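PDB 6NQI: Pre-mRNA splicing factor PRP8 from Cyanidioschyzon merolae, which is a core spliceosomal protein that probably binds snRNAs and pre-mRNA introns, here represented by its RNase H-like domain. Local coordinates for residues Q9-R17 with E76-Q86. Numbering follows the deposited sequence.
Sequences QRLWIVDDR and EELPRGIVLAQ. With BME (beta-mercaptoethanol), chain C.
Trp12 and Val83 sit in the middle of a parallel pairing between strands 11-16 and 81-84, joined by backbone bonds. Val83 N gives to Trp12 O at 2.8 Å, almost straight, and Val83 O takes Val14 N. Gly81 O receives Trp12 N, Ala85 N bonds Val14 O, and Arg80 N bonds Arg10 O. The strand axes lie 4.7 Å apart, only 18° from parallel.

Apolar side chains divide between the two faces of the sheet. On one, Pro79 sits tilted over the indole of Trp12: its CB stands 3.7 Å from the centroid of the five-membered ring, a CH-pi contact nearly along the ring normal, and its CG is 3.5 Å from Trp12 CD2. With CG anti to the carbonyl carbon (chi1 -81°), the indole is placed under the proline; Glu32 accepts from NE1, and Met69 and Leu70 of helix 54-71 pack on the ring. A serine in place of Trp12 would probably leave Pro79 without its aromatic platform and Glu32 without the indole N-H. Further along this face, Val14 CB rests 3.8 Å from Leu84 CD2, side by side. On the other face, Ile13 CD1 turns onto Val83 CG2 at 3.9 Å.

Charged groups mark the ends. The Arg10 guanidinium passes over Glu77 CA, with a long ion pair to the Glu77 carboxylate; its stronger partner is Glu32. At the far end Arg17 grips Asp15 side-on, NE to OD1 and NH2 to OD2, and Ala85 CB lies over a guanidinium face. Since Arg17 N also bonds Asp15 OD1, an Asx turn forms where the chain turns a corner.

Parallel pairing of the first and fourth strands, with strands 24-32 and 37-43 and helix 54-71 intervening in sequence, typifies the RNase H-like fold of this Prp8 domain.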
loop_
_atom_site.group_PDB
_atom_site.type_symbol
_atom_site.label_atom_id
_atom_site.label_comp_id
_atom_site.label_asym_id
_atom_site.label_seq_id
_atom_site.Cartn_x
_atom_site.Cartn_y
_atom_site.Cartn_z
ATOM N N GLN A 9 -14.396 1.586 7.973
ATOM C CA GLN A 9 -14.021 0.284 8.490
ATOM C C GLN A 9 -12.543 0.010 8.241
ATOM O O GLN A 9 -11.829 0.800 7.630
ATOM C CB GLN A 9 -14.891 -0.792 7.852
ATOM C CG GLN A 9 -15.012 -0.625 6.352
ATOM C CD GLN A 9 -16.373 -1.054 5.847
ATOM O OE1 GLN A 9 -17.182 -1.591 6.606
ATOM N NE2 GLN A 9 -16.640 -0.815 4.565
ATOM N N ARG A 10 -12.097 -1.142 8.731
ATOM C CA ARG A 10 -10.753 -1.649 8.482
ATOM C C ARG A 10 -10.770 -2.318 7.106
ATOM O O ARG A 10 -11.244 -3.445 6.965
ATOM C CB ARG A 10 -10.330 -2.624 9.585
ATOM C CG ARG A 10 -8.822 -3.034 9.593
ATOM C CD ARG A 10 -8.485 -4.113 10.649
ATOM N NE ARG A 10 -8.360 -3.578 12.001
ATOM C CZ ARG A 10 -7.209 -3.264 12.608
ATOM N NH1 ARG A 10 -6.049 -3.453 11.981
ATOM N NH2 ARG A 10 -7.221 -2.752 13.853
ATOM N N LEU A 11 -10.319 -1.590 6.076
ATOM C CA LEU A 11 -10.145 -2.063 4.703
ATOM C C LEU A 11 -8.659 -2.293 4.368
ATOM O O LEU A 11 -7.761 -1.723 4.997
ATOM C CB LEU A 11 -10.723 -1.059 3.697
ATOM C CG LEU A 11 -12.216 -0.828 3.525
ATOM C CD1 LEU A 11 -12.534 0.104 2.344
ATOM C CD2 LEU A 11 -12.832 -2.189 3.282
ATOM N N TRP A 12 -8.397 -3.149 3.370
ATOM C CA TRP A 12 -7.045 -3.354 2.834
ATOM C C TRP A 12 -7.036 -2.960 1.366
ATOM O O TRP A 12 -7.659 -3.634 0.540
ATOM C CB TRP A 12 -6.567 -4.801 2.987
ATOM C CG TRP A 12 -6.046 -5.127 4.356
ATOM C CD1 TRP A 12 -6.055 -4.311 5.433
ATOM C CD2 TRP A 12 -5.444 -6.354 4.790
ATOM N NE1 TRP A 12 -5.487 -4.933 6.514
ATOM C CE2 TRP A 12 -5.113 -6.194 6.152
ATOM C CE3 TRP A 12 -5.124 -7.565 4.150
ATOM C CZ2 TRP A 12 -4.500 -7.189 6.898
ATOM C CZ3 TRP A 12 -4.501 -8.573 4.896
ATOM C CH2 TRP A 12 -4.204 -8.375 6.257
ATOM N N ILE A 13 -6.324 -1.886 1.040
ATOM C CA ILE A 13 -6.111 -1.491 -0.344
ATOM C C ILE A 13 -4.820 -2.164 -0.839
ATOM O O ILE A 13 -3.727 -1.925 -0.299
ATOM C CB ILE A 13 -6.019 0.036 -0.478
ATOM C CG1 ILE A 13 -7.073 0.778 0.362
ATOM C CG2 ILE A 13 -6.238 0.409 -1.923
ATOM C CD1 ILE A 13 -8.539 0.644 -0.080
ATOM N N VAL A 14 -4.937 -3.026 -1.846
ATOM C CA VAL A 14 -3.797 -3.778 -2.343
ATOM C C VAL A 14 -3.450 -3.296 -3.743
ATOM O O VAL A 14 -4.321 -3.245 -4.626
ATOM C CB VAL A 14 -4.071 -5.285 -2.325
ATOM C CG1 VAL A 14 -2.719 -6.047 -2.509
ATOM C CG2 VAL A 14 -4.849 -5.671 -1.047
ATOM N N ASP A 15 -2.191 -2.899 -3.929
ATOM C CA ASP A 15 -1.698 -2.348 -5.191
ATOM C C ASP A 15 -0.410 -3.081 -5.545
ATOM O O ASP A 15 0.593 -2.968 -4.828
ATOM C CB ASP A 15 -1.480 -0.832 -5.068
ATOM C CG ASP A 15 -1.255 -0.140 -6.409
ATOM O OD1 ASP A 15 -0.908 -0.803 -7.406
ATOM O OD2 ASP A 15 -1.446 1.097 -6.483
ATOM N N ASP A 16 -0.435 -3.842 -6.635
ATOM C CA ASP A 16 0.746 -4.580 -7.058
ATOM C C ASP A 16 1.302 -4.074 -8.380
ATOM O O ASP A 16 2.206 -4.689 -8.934
ATOM C CB ASP A 16 0.439 -6.084 -7.117
ATOM C CG ASP A 16 -0.491 -6.458 -8.258
ATOM O OD1 ASP A 16 -1.156 -5.559 -8.826
ATOM O OD2 ASP A 16 -0.578 -7.674 -8.559
ATOM N N ARG A 17 0.827 -2.928 -8.856
ATOM C CA ARG A 17 1.224 -2.383 -10.147
ATOM C C ARG A 17 2.727 -2.091 -10.263
ATOM O O ARG A 17 3.197 -1.765 -11.363
ATOM C CB ARG A 17 0.413 -1.124 -10.417
ATOM C CG ARG A 17 -1.014 -1.428 -10.719
ATOM C CD ARG A 17 -1.822 -0.177 -10.902
ATOM N NE ARG A 17 -2.125 0.482 -9.635
ATOM C CZ ARG A 17 -2.959 1.517 -9.544
ATOM N NH1 ARG A 17 -3.546 1.969 -10.651
ATOM N NH2 ARG A 17 -3.220 2.082 -8.364
ATOM N N GLU A 76 -9.547 -10.341 15.413
ATOM C CA GLU A 76 -10.039 -8.984 15.645
ATOM C C GLU A 76 -9.394 -7.938 14.737
ATOM O O GLU A 76 -9.886 -6.808 14.679
ATOM C CB GLU A 76 -9.908 -8.601 17.125
ATOM C CG GLU A 76 -10.862 -9.400 18.063
ATOM C CD GLU A 76 -10.349 -10.769 18.476
ATOM O OE1 GLU A 76 -9.554 -11.363 17.709
ATOM O OE2 GLU A 76 -10.776 -11.251 19.557
ATOM N N GLU A 77 -8.303 -8.251 14.046
ATOM C CA GLU A 77 -7.656 -7.261 13.197
ATOM C C GLU A 77 -7.753 -7.614 11.716
ATOM O O GLU A 77 -7.042 -7.029 10.892
ATOM C CB GLU A 77 -6.193 -7.089 13.583
ATOM C CG GLU A 77 -5.913 -6.399 14.897
ATOM C CD GLU A 77 -4.409 -6.308 15.134
ATOM O OE1 GLU A 77 -3.916 -6.932 16.101
ATOM O OE2 GLU A 77 -3.718 -5.634 14.322
ATOM N N LEU A 78 -8.629 -8.548 11.363
ATOM C CA LEU A 78 -8.822 -8.902 9.967
ATOM C C LEU A 78 -9.558 -7.771 9.264
ATOM O O LEU A 78 -10.421 -7.130 9.864
ATOM C CB LEU A 78 -9.640 -10.177 9.858
ATOM C CG LEU A 78 -8.965 -11.461 10.339
ATOM C CD1 LEU A 78 -9.979 -12.599 10.316
ATOM C CD2 LEU A 78 -7.723 -11.788 9.517
ATOM N N PRO A 79 -9.246 -7.489 8.012
ATOM C CA PRO A 79 -9.963 -6.419 7.321
ATOM C C PRO A 79 -11.420 -6.791 7.070
ATOM O O PRO A 79 -11.767 -7.955 6.874
ATOM C CB PRO A 79 -9.182 -6.259 6.011
ATOM C CG PRO A 79 -8.598 -7.575 5.777
ATOM C CD PRO A 79 -8.238 -8.108 7.137
ATOM N N ARG A 80 -12.281 -5.781 7.115
ATOM C CA ARG A 80 -13.683 -5.969 6.770
ATOM C C ARG A 80 -13.919 -5.950 5.266
ATOM O O ARG A 80 -15.022 -6.279 4.825
ATOM C CB ARG A 80 -14.546 -4.926 7.495
ATOM C CG ARG A 80 -14.671 -5.246 8.979
ATOM C CD ARG A 80 -15.180 -4.074 9.775
ATOM N NE ARG A 80 -16.450 -4.367 10.461
ATOM C CZ ARG A 80 -17.173 -3.457 11.116
ATOM N NH1 ARG A 80 -16.765 -2.189 11.172
ATOM N NH2 ARG A 80 -18.311 -3.809 11.720
ATOM N N GLY A 81 -12.918 -5.567 4.485
ATOM C CA GLY A 81 -12.973 -5.620 3.033
ATOM C C GLY A 81 -11.575 -5.573 2.453
ATOM O O GLY A 81 -10.622 -5.145 3.114
ATOM N N ILE A 82 -11.442 -6.083 1.228
ATOM C CA ILE A 82 -10.177 -6.093 0.494
ATOM C C ILE A 82 -10.431 -5.439 -0.852
ATOM O O ILE A 82 -11.332 -5.868 -1.577
ATOM C CB ILE A 82 -9.634 -7.518 0.308
ATOM C CG1 ILE A 82 -9.253 -8.106 1.667
ATOM C CG2 ILE A 82 -8.474 -7.504 -0.679
ATOM C CD1 ILE A 82 -9.195 -9.619 1.710
ATOM N N VAL A 83 -9.664 -4.407 -1.185
ATOM C CA VAL A 83 -9.848 -3.684 -2.442
ATOM C C VAL A 83 -8.573 -3.840 -3.260
ATOM O O VAL A 83 -7.499 -3.399 -2.826
ATOM C CB VAL A 83 -10.174 -2.194 -2.212
ATOM C CG1 VAL A 83 -10.581 -1.515 -3.524
ATOM C CG2 VAL A 83 -11.214 -1.998 -1.120
ATOM N N LEU A 84 -8.688 -4.440 -4.441
ATOM C CA LEU A 84 -7.558 -4.684 -5.327
ATOM C C LEU A 84 -7.471 -3.596 -6.380
ATOM O O LEU A 84 -8.484 -3.187 -6.957
ATOM C CB LEU A 84 -7.672 -6.040 -6.025
ATOM C CG LEU A 84 -7.845 -7.250 -5.122
ATOM C CD1 LEU A 84 -8.078 -8.510 -5.936
ATOM C CD2 LEU A 84 -6.612 -7.383 -4.243
ATOM N N ALA A 85 -6.251 -3.118 -6.609
ATOM C CA ALA A 85 -6.058 -2.104 -7.632
ATOM C C ALA A 85 -6.210 -2.695 -9.025
ATOM O O ALA A 85 -6.684 -2.012 -9.935
ATOM C CB ALA A 85 -4.697 -1.433 -7.465
ATOM N N GLN A 86 -5.800 -3.952 -9.221
ATOM C CA GLN A 86 -5.891 -4.608 -10.524
ATOM C C GLN A 86 -6.861 -5.783 -10.471
ATOM O O GLN A 86 -6.722 -6.685 -9.635
ATOM C CB GLN A 86 -4.512 -5.062 -11.012
ATOM C CG GLN A 86 -3.736 -3.935 -11.686
ATOM C CD GLN A 86 -2.368 -4.364 -12.216
ATOM O OE1 GLN A 86 -1.710 -5.233 -11.641
ATOM N NE2 GLN A 86 -1.937 -3.745 -13.318
HETATM C C1 BME C . -3.189 -5.920 -6.142
HETATM C C2 BME C . -3.881 -7.200 -6.568
HETATM O O1 BME C . -3.344 -5.051 -7.235
HETATM S S2 BME C . -3.530 -8.630 -5.516
#